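Local atomic coordinates of peptidyl-prolyl cis-trans isomerase cyclophilin-type (Toxoplasma gondii, PDB entry 3BO7), a protein that probably speeds protein folding by catalysing the cis-trans isomerisation of peptide bonds that precede proline, and is a cyclophilin crystallised with cyclosporin A. Residues Ile11-Gly16 with Pro164-Ile169; Phe119-Lys124 with Asp144-Trp149. All blocks are in the same frame, centred on the assembly; numbering follows the deposited sequence. Where two conformers were deposited one is given.

Interaction 1 (Ile11-Gly16 with Pro164-Ile169)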
ATOM      1  N   ILE A  11      -2.635  -3.153  -9.507  1.00 36.04           N
ATOM      2  CA  ILE A  11      -2.021  -1.828  -9.557  1.00 36.42           C
ATOM      3  C   ILE A  11      -1.132  -1.790 -10.795  1.00 36.50           C
ATOM      4  O   ILE A  11      -0.188  -2.579 -10.899  1.00 36.46           O
ATOM      5  CB  ILE A  11      -1.180  -1.526  -8.283  1.00 36.39           C
ATOM      6  CG1 ILE A  11      -2.088  -1.410  -7.054  1.00 36.91           C
ATOM      7  CG2 ILE A  11      -0.358  -0.247  -8.458  1.00 36.29           C
ATOM      8  CD1 ILE A  11      -1.342  -1.204  -5.715  1.00 36.71           C
ATOM      9  N   VAL A  12      -1.450  -0.895 -11.732  1.00 36.57           N
ATOM     10  CA  VAL A  12      -0.676  -0.742 -12.959  1.00 36.98           C
ATOM     11  C   VAL A  12       0.233   0.468 -12.809  1.00 37.61           C
ATOM     12  O   VAL A  12      -0.252   1.602 -12.676  1.00 37.53           O
ATOM     13  CB  VAL A  12      -1.587  -0.536 -14.217  1.00 37.03           C
ATOM     14  CG1 VAL A  12      -0.755  -0.590 -15.506  1.00 37.42           C
ATOM     15  CG2 VAL A  12      -2.703  -1.554 -14.272  1.00 36.47           C
ATOM     16  N   THR A  13       1.546   0.244 -12.818  1.00 38.29           N
ATOM     17  CA  THR A  13       2.479   1.371 -12.724  1.00 39.37           C
ATOM     18  C   THR A  13       3.304   1.544 -13.994  1.00 39.88           C
ATOM     19  O   THR A  13       3.289   0.695 -14.890  1.00 40.28           O
ATOM     20  CB  THR A  13       3.426   1.309 -11.481  1.00 39.38           C
ATOM     21  OG1 THR A  13       4.488   0.372 -11.710  1.00 40.13           O
ATOM     22  CG2 THR A  13       2.661   0.946 -10.195  1.00 39.30           C
ATOM     23  N   THR A  14       4.031   2.654 -14.050  1.00 40.28           N
ATOM     24  CA  THR A  14       4.921   2.956 -15.163  1.00 40.41           C
ATOM     25  C   THR A  14       6.117   2.004 -15.209  1.00 40.68           C
ATOM     26  O   THR A  14       6.916   2.060 -16.144  1.00 40.85           O
ATOM     27  CB  THR A  14       5.424   4.420 -15.082  1.00 40.61           C
ATOM     28  OG1 THR A  14       6.093   4.635 -13.832  1.00 40.55           O
ATOM     29  CG2 THR A  14       4.256   5.406 -15.194  1.00 40.75           C
ATOM     30  N   GLN A  15       6.246   1.140 -14.200  1.00 40.78           N
ATOM     31  CA  GLN A  15       7.374   0.206 -14.119  1.00 40.85           C
ATOM     32  C   GLN A  15       6.932  -1.189 -13.681  1.00 41.00           C
ATOM     33  O   GLN A  15       7.619  -1.858 -12.903  1.00 41.05           O
ATOM     34  CB  GLN A  15       8.454   0.734 -13.175  1.00 40.93           C
ATOM     35  CG  GLN A  15       9.122   2.027 -13.637  1.00 41.32           C
ATOM     36  CD  GLN A  15      10.168   2.526 -12.669  1.00 40.92           C
ATOM     37  OE1 GLN A  15      10.939   1.748 -12.119  1.00 40.58           O
ATOM     38  NE2 GLN A  15      10.202   3.841 -12.458  1.00 42.74           N
ATOM     39  N   GLY A  16       5.782  -1.627 -14.187  1.00 40.93           N
ATOM     40  CA  GLY A  16       5.273  -2.955 -13.885  1.00 40.83           C
ATOM     41  C   GLY A  16       3.930  -2.932 -13.191  1.00 40.67           C
ATOM     42  O   GLY A  16       3.469  -1.879 -12.731  1.00 41.14           O
ATOM     43  N   PRO A 164       8.384   4.581  -9.387  1.00 43.45           N
ATOM     44  CA  PRO A 164       7.242   4.018 -10.104  1.00 42.87           C
ATOM     45  C   PRO A 164       5.989   4.819  -9.775  1.00 42.57           C
ATOM     46  O   PRO A 164       5.734   5.130  -8.601  1.00 42.32           O
ATOM     47  CB  PRO A 164       7.126   2.598  -9.535  1.00 42.78           C
ATOM     48  CG  PRO A 164       8.472   2.287  -8.992  1.00 42.92           C
ATOM     49  CD  PRO A 164       9.011   3.592  -8.490  1.00 43.22           C
ATOM     50  N   LYS A 165       5.232   5.166 -10.810  1.00 42.28           N
ATOM     51  CA  LYS A 165       4.019   5.961 -10.657  1.00 42.42           C
ATOM     52  C   LYS A 165       2.803   5.130 -11.065  1.00 41.75           C
ATOM     53  O   LYS A 165       2.823   4.458 -12.102  1.00 41.61           O
ATOM     54  CB  LYS A 165       4.115   7.251 -11.487  1.00 42.25           C
ATOM     55  CG  LYS A 165       2.922   8.193 -11.349  1.00 43.17           C
ATOM     56  CD  LYS A 165       3.130   9.518 -12.103  1.00 44.42           C
ATOM     57  CE  LYS A 165       3.026   9.362 -13.623  1.00 47.91           C
ATOM     58  NZ  LYS A 165       1.651   8.956 -14.070  1.00 50.29           N
ATOM     59  N   VAL A 166       1.761   5.172 -10.234  1.00 41.24           N
ATOM     60  CA  VAL A 166       0.523   4.437 -10.485  1.00 40.62           C
ATOM     61  C   VAL A 166      -0.214   5.063 -11.664  1.00 40.88           C
ATOM     62  O   VAL A 166      -0.585   6.240 -11.616  1.00 40.67           O
ATOM     63  CB  VAL A 166      -0.407   4.407  -9.226  1.00 40.43           C
ATOM     64  CG1 VAL A 166      -1.740   3.742  -9.536  1.00 39.23           C
ATOM     65  CG2 VAL A 166       0.279   3.709  -8.051  1.00 39.61           C
ATOM     66  N   GLU A 167      -0.401   4.272 -12.722  1.00 41.22           N
ATOM     67  CA  GLU A 167      -1.201   4.672 -13.878  1.00 41.53           C
ATOM     68  C   GLU A 167      -2.683   4.471 -13.583  1.00 41.56           C
ATOM     69  O   GLU A 167      -3.514   5.332 -13.880  1.00 41.77           O
ATOM     70  CB  GLU A 167      -0.776   3.899 -15.134  1.00 41.47           C
ATOM     71  CG  GLU A 167       0.421   4.516 -15.849  1.00 41.80           C
ATOM     72  CD  GLU A 167       1.126   3.578 -16.825  0.50 41.78           C
ATOM     73  OE1 GLU A 167       2.115   4.026 -17.441  0.50 42.59           O
ATOM     74  OE2 GLU A 167       0.711   2.406 -16.979  0.50 41.43           O
ATOM     75  N   GLU A 168      -3.005   3.338 -12.970  1.00 41.79           N
ATOM     76  CA  GLU A 168      -4.382   3.020 -12.609  1.00 42.01           C
ATOM     77  C   GLU A 168      -4.421   1.817 -11.703  1.00 41.05           C
ATOM     78  O   GLU A 168      -3.456   1.055 -11.620  1.00 40.93           O
ATOM     79  CB  GLU A 168      -5.226   2.716 -13.857  1.00 42.19           C
ATOM     80  CG  GLU A 168      -4.765   1.473 -14.612  1.00 42.79           C
ATOM     81  CD  GLU A 168      -5.693   1.075 -15.739  1.00 43.59           C
ATOM     82  OE1 GLU A 168      -6.829   1.595 -15.813  1.00 46.91           O
ATOM     83  OE2 GLU A 168      -5.276   0.229 -16.556  1.00 45.68           O
ATOM     84  N   ILE A 169      -5.561   1.648 -11.046  1.00 40.41           N
ATOM     85  CA  ILE A 169      -5.837   0.449 -10.276  1.00 39.70           C
ATOM     86  C   ILE A 169      -7.112  -0.193 -10.815  1.00 39.35           C
ATOM     87  O   ILE A 169      -8.170   0.449 -10.886  1.00 39.55           O
ATOM     88  CB  ILE A 169      -5.914   0.736  -8.758  1.00 39.68           C
ATOM     89  CG1 ILE A 169      -4.601   1.388  -8.285  1.00 39.17           C
ATOM     90  CG2 ILE A 169      -6.213  -0.547  -7.983  1.00 39.12           C
ATOM     91  CD1 ILE A 169      -4.497   1.625  -6.781  1.00 39.57           C
TER

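Interaction 2 (Phe119-Lys124 with Asp144-Trp149)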
ATOM      1  N   PHE A 119       0.635   3.151   2.256  1.00 29.28           N
ATOM      2  CA  PHE A 119       0.814   1.727   2.443  1.00 29.30           C
ATOM      3  C   PHE A 119       2.221   1.334   2.041  1.00 29.44           C
ATOM      4  O   PHE A 119       2.943   2.115   1.440  1.00 29.08           O
ATOM      5  CB  PHE A 119      -0.225   0.953   1.615  1.00 29.12           C
ATOM      6  CG  PHE A 119      -0.149   1.244   0.144  1.00 29.40           C
ATOM      7  CD1 PHE A 119       0.674   0.478  -0.690  1.00 28.38           C
ATOM      8  CD2 PHE A 119      -0.863   2.312  -0.405  1.00 28.68           C
ATOM      9  CE1 PHE A 119       0.768   0.762  -2.045  1.00 27.69           C
ATOM     10  CE2 PHE A 119      -0.770   2.606  -1.764  1.00 27.95           C
ATOM     11  CZ  PHE A 119       0.038   1.828  -2.582  1.00 28.11           C
ATOM     12  N   PHE A 120       2.608   0.112   2.388  1.00 29.95           N
ATOM     13  CA  PHE A 120       3.875  -0.439   1.924  1.00 30.19           C
ATOM     14  C   PHE A 120       3.743  -1.887   1.491  1.00 30.43           C
ATOM     15  O   PHE A 120       2.822  -2.604   1.897  1.00 30.24           O
ATOM     16  CB  PHE A 120       4.987  -0.277   2.968  1.00 30.14           C
ATOM     17  CG  PHE A 120       4.709  -0.923   4.299  1.00 29.57           C
ATOM     18  CD1 PHE A 120       5.379  -2.085   4.671  1.00 30.82           C
ATOM     19  CD2 PHE A 120       3.827  -0.347   5.202  1.00 29.12           C
ATOM     20  CE1 PHE A 120       5.155  -2.674   5.919  1.00 30.36           C
ATOM     21  CE2 PHE A 120       3.593  -0.926   6.441  1.00 28.80           C
ATOM     22  CZ  PHE A 120       4.267  -2.091   6.806  1.00 29.52           C
ATOM     23  N   ILE A 121       4.669  -2.306   0.643  1.00 31.01           N
ATOM     24  CA  ILE A 121       4.774  -3.711   0.286  1.00 31.43           C
ATOM     25  C   ILE A 121       6.165  -4.185   0.666  1.00 32.08           C
ATOM     26  O   ILE A 121       7.171  -3.546   0.320  1.00 32.25           O
ATOM     27  CB  ILE A 121       4.457  -3.960  -1.205  1.00 31.27           C
ATOM     28  CG1 ILE A 121       3.123  -3.294  -1.574  1.00 31.21           C
ATOM     29  CG2 ILE A 121       4.395  -5.454  -1.488  1.00 30.85           C
ATOM     30  CD1 ILE A 121       2.796  -3.281  -3.046  1.00 29.89           C
ATOM     31  N   THR A 122       6.225  -5.287   1.403  1.00 33.11           N
ATOM     32  CA  THR A 122       7.499  -5.783   1.909  1.00 33.97           C
ATOM     33  C   THR A 122       8.358  -6.389   0.807  1.00 34.65           C
ATOM     34  O   THR A 122       7.837  -7.007  -0.123  1.00 35.33           O
ATOM     35  CB  THR A 122       7.315  -6.828   3.035  1.00 34.10           C
ATOM     36  OG1 THR A 122       6.866  -8.075   2.480  1.00 35.01           O
ATOM     37  CG2 THR A 122       6.326  -6.329   4.086  1.00 33.55           C
ATOM     38  N   PHE A 123       9.671  -6.198   0.920  1.00 35.12           N
ATOM     39  CA  PHE A 123      10.643  -6.952   0.133  1.00 35.61           C
ATOM     40  C   PHE A 123      11.079  -8.210   0.899  1.00 36.30           C
ATOM     41  O   PHE A 123      11.412  -9.238   0.292  1.00 37.01           O
ATOM     42  CB  PHE A 123      11.863  -6.083  -0.225  1.00 34.77           C
ATOM     43  CG  PHE A 123      11.546  -4.919  -1.150  1.00 34.35           C
ATOM     44  CD1 PHE A 123      10.757  -5.099  -2.290  1.00 33.11           C
ATOM     45  CD2 PHE A 123      12.068  -3.662  -0.903  1.00 32.16           C
ATOM     46  CE1 PHE A 123      10.478  -4.032  -3.147  1.00 32.44           C
ATOM     47  CE2 PHE A 123      11.802  -2.597  -1.754  1.00 33.05           C
ATOM     48  CZ  PHE A 123      10.998  -2.781  -2.874  1.00 32.94           C
ATOM     49  N   LYS A 124      11.085  -8.110   2.230  1.00 36.72           N
ATOM     50  CA  LYS A 124      11.385  -9.250   3.097  0.50 36.73           C
ATOM     51  C   LYS A 124      10.744  -9.072   4.466  1.00 36.62           C
ATOM     52  O   LYS A 124      10.120  -8.047   4.739  1.00 37.01           O
ATOM     53  CB  LYS A 124      12.898  -9.483   3.229  0.50 36.80           C
ATOM     54  CG  LYS A 124      13.272 -10.845   3.850  0.50 37.43           C
ATOM     55  CD  LYS A 124      12.514 -12.027   3.206  0.50 37.14           C
ATOM     56  CE  LYS A 124      12.480 -13.244   4.124  0.50 36.77           C
ATOM     57  NZ  LYS A 124      11.658 -14.344   3.551  0.50 36.49           N
ATOM     58  N   ASP A 144       8.205 -10.401  -9.181  1.00 45.93           N
ATOM     59  CA  ASP A 144       9.425 -10.052  -9.916  1.00 46.36           C
ATOM     60  C   ASP A 144       9.500  -8.578 -10.313  1.00 46.61           C
ATOM     61  O   ASP A 144      10.592  -8.043 -10.494  1.00 46.94           O
ATOM     62  CB  ASP A 144       9.646 -10.996 -11.106  1.00 46.54           C
ATOM     63  CG  ASP A 144      10.100 -12.384 -10.658  0.50 46.60           C
ATOM     64  OD1 ASP A 144      11.320 -12.649 -10.660  0.50 45.92           O
ATOM     65  OD2 ASP A 144       9.238 -13.197 -10.262  0.50 47.20           O
ATOM     66  N   VAL A 145       8.344  -7.926 -10.431  1.00 46.94           N
ATOM     67  CA  VAL A 145       8.281  -6.463 -10.552  1.00 47.11           C
ATOM     68  C   VAL A 145       8.790  -5.836  -9.244  1.00 47.38           C
ATOM     69  O   VAL A 145       9.573  -4.882  -9.248  1.00 47.24           O
ATOM     70  CB  VAL A 145       6.842  -5.979 -10.885  1.00 47.14           C
ATOM     71  CG1 VAL A 145       6.678  -4.475 -10.627  1.00 46.88           C
ATOM     72  CG2 VAL A 145       6.491  -6.315 -12.324  1.00 46.73           C
ATOM     73  N   LEU A 146       8.352  -6.417  -8.130  1.00 47.72           N
ATOM     74  CA  LEU A 146       8.752  -5.995  -6.794  1.00 47.76           C
ATOM     75  C   LEU A 146      10.257  -6.130  -6.626  1.00 47.94           C
ATOM     76  O   LEU A 146      10.907  -5.217  -6.120  1.00 48.00           O
ATOM     77  CB  LEU A 146       8.027  -6.846  -5.756  1.00 47.59           C
ATOM     78  CG  LEU A 146       7.382  -6.201  -4.532  1.00 47.78           C
ATOM     79  CD1 LEU A 146       6.573  -4.953  -4.879  1.00 46.90           C
ATOM     80  CD2 LEU A 146       6.507  -7.246  -3.833  1.00 47.74           C
ATOM     81  N   ARG A 147      10.804  -7.261  -7.075  1.00 48.18           N
ATOM     82  CA  ARG A 147      12.245  -7.515  -7.026  1.00 48.15           C
ATOM     83  C   ARG A 147      13.080  -6.515  -7.844  1.00 47.94           C
ATOM     84  O   ARG A 147      14.223  -6.230  -7.492  1.00 48.00           O
ATOM     85  CB  ARG A 147      12.554  -8.957  -7.434  1.00 48.38           C
ATOM     86  CG  ARG A 147      12.166  -9.973  -6.379  1.00 48.97           C
ATOM     87  CD  ARG A 147      12.515 -11.394  -6.788  1.00 50.77           C
ATOM     88  NE  ARG A 147      11.979 -12.352  -5.823  1.00 52.64           N
ATOM     89  CZ  ARG A 147      10.860 -13.056  -5.992  1.00 53.86           C
ATOM     90  NH1 ARG A 147      10.142 -12.944  -7.109  1.00 55.00           N
ATOM     91  NH2 ARG A 147      10.463 -13.888  -5.041  1.00 54.03           N
ATOM     92  N   GLN A 148      12.502  -5.975  -8.913  1.00 47.85           N
ATOM     93  CA  GLN A 148      13.150  -4.920  -9.694  1.00 47.74           C
ATOM     94  C   GLN A 148      13.063  -3.569  -8.989  1.00 47.79           C
ATOM     95  O   GLN A 148      14.000  -2.767  -9.053  1.00 48.00           O
ATOM     96  CB  GLN A 148      12.558  -4.819 -11.109  1.00 47.72           C
ATOM     97  CG  GLN A 148      12.998  -5.929 -12.068  1.00 48.60           C
ATOM     98  CD  GLN A 148      14.508  -6.187 -12.036  0.50 48.02           C
ATOM     99  OE1 GLN A 148      15.313  -5.302 -12.337  0.50 47.43           O
ATOM    100  NE2 GLN A 148      14.888  -7.403 -11.661  0.50 47.23           N
ATOM    101  N   TRP A 149      11.935  -3.313  -8.325  1.00 47.24           N
ATOM    102  CA  TRP A 149      11.780  -2.103  -7.532  1.00 46.93           C
ATOM    103  C   TRP A 149      12.792  -2.038  -6.404  1.00 46.95           C
ATOM    104  O   TRP A 149      13.259  -0.959  -6.058  1.00 46.70           O
ATOM    105  CB  TRP A 149      10.376  -1.994  -6.950  1.00 46.80           C
ATOM    106  CG  TRP A 149       9.306  -1.737  -7.955  1.00 46.59           C
ATOM    107  CD1 TRP A 149       9.458  -1.547  -9.305  1.00 46.28           C
ATOM    108  CD2 TRP A 149       7.911  -1.601  -7.685  1.00 46.53           C
ATOM    109  NE1 TRP A 149       8.237  -1.324  -9.889  1.00 46.68           N
ATOM    110  CE2 TRP A 149       7.270  -1.348  -8.917  1.00 46.75           C
ATOM    111  CE3 TRP A 149       7.138  -1.672  -6.520  1.00 46.21           C
ATOM    112  CZ2 TRP A 149       5.891  -1.167  -9.015  1.00 46.74           C
ATOM    113  CZ3 TRP A 149       5.769  -1.492  -6.621  1.00 46.56           C
ATOM    114  CH2 TRP A 149       5.159  -1.241  -7.858  1.00 46.68           C
TER

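Interaction 1 (Ile11-Gly16 with Pro164-Ile169)
Val12 and Glu168 lie side by side and point the same way from the sheet, the valine CG2 3.7 Å from the glutamate CG. The carboxylate of Glu168 suits this partly exposed face, and its aliphatic stem gives the beta-branched valine an apolar neighbour. Their backbones belong to an antiparallel ladder interrupted by a classic beta bulge: Glu167 and Glu168 both face Val12, whose N donates to Glu168 O at 2.8 Å and whose O accepts from Glu167 N at 2.7 Å and Glu168 N at 3.3 Å. The extra residue turns the Glu167 side chain across the first strand, its OE1 3.4 Å from Thr14 CG2. On the other face Ile11 and Ile169 run alongside each other, CG1 to CD1 3.9 Å, while Ile11 CG2 meets Val166 CG2; branched side chains suit the extended backbone and this greasy layer. Past the strand, Thr14 grips Lys165 twice: its N donates to Lys165 O, and its OG1, set between the backbone N and the carbonyl carbon (chi1 58°), accepts from Lys165 N at 3.2 Å, nearly straight at 169°. Thr13 OG1 accepts from Gln15 N in an ST turn and donates to Gly16 O. Strand 7-13 lies between 16-22 and 166-171, beyond which backbone bonds join Pro164 to Phe48 and Val166 to Asp45 and Thr46; Phe48 and Trp149 of helix 143-149 pack on Thr13 and Pro164.

Interaction 2 (Phe119-Lys124 with Asp144-Trp149)
Leu146 is the knob of this contact, reaching from helix 143-149 into a hollow between Ile121 and Phe123. Its CD2 methyl goes deepest, 3.6 Å from CG2 of Ile121 and 3.9 Å from the backbone O of Thr122. A forked leucine fits here because both methyls turn to the CG2 methyl of Ile121, CD2 the nearer, and Ile121 holds that methyl anti to its own backbone N.

Phe123 forms the other wall of the hollow. Its CB does not aim directly at the helix, but the ring swings closer, CG lying anti to the carbonyl carbon (chi1 -65°). CE1 then stands 4.0 Å from Leu146 CG and 3.2 Å from Leu146 O, the carbonyl approaching the ring obliquely. CZ reaches on to the next turn, 4.2 Å from Trp149 CB, so the flat, wide phenyl spans the groove between Leu146 and Trp149, a job for a broad apolar group. Thr122 turns its side chain away from the helix, and its OG1 is hydrogen-bonded to Gly101 O and Val104 N. Leu18 of strand 16-22 touches Ile121, Leu146 and Trp149, adding to the same buried apolar cluster.

Cyclophilins are closed eight-stranded antiparallel barrels whose ends are capped by helices, and helix 143-149 is one of the caps. On strand 119-122, Phe120 packs on a modified side chain of the bound peptide, so the strand that receives the helix also contributes to the ligand pocket.

Interactions 1 and 2 have centres about 13 Å apart, and both involve the same antiparallel barrel: interaction 1 pairs two of its strands, interaction 2 lays a helix on a third. Along the chain they are nested: segment 11-16 comes first, then 119-124, then 144-149, then 164-169, so interaction 2 falls, in sequence, inside the loop that interaction 1 closes. Helix 143-149 and strand 166-171 follow each other directly as elements. The two contacts meet at Trp149, whose NE1 probably donates to Gln15 O at 3.1 Å, with Val145 CG1 also near that oxygen. The single indole therefore joins the turn after strand 7-13 to the helix that lies on strand 119-122.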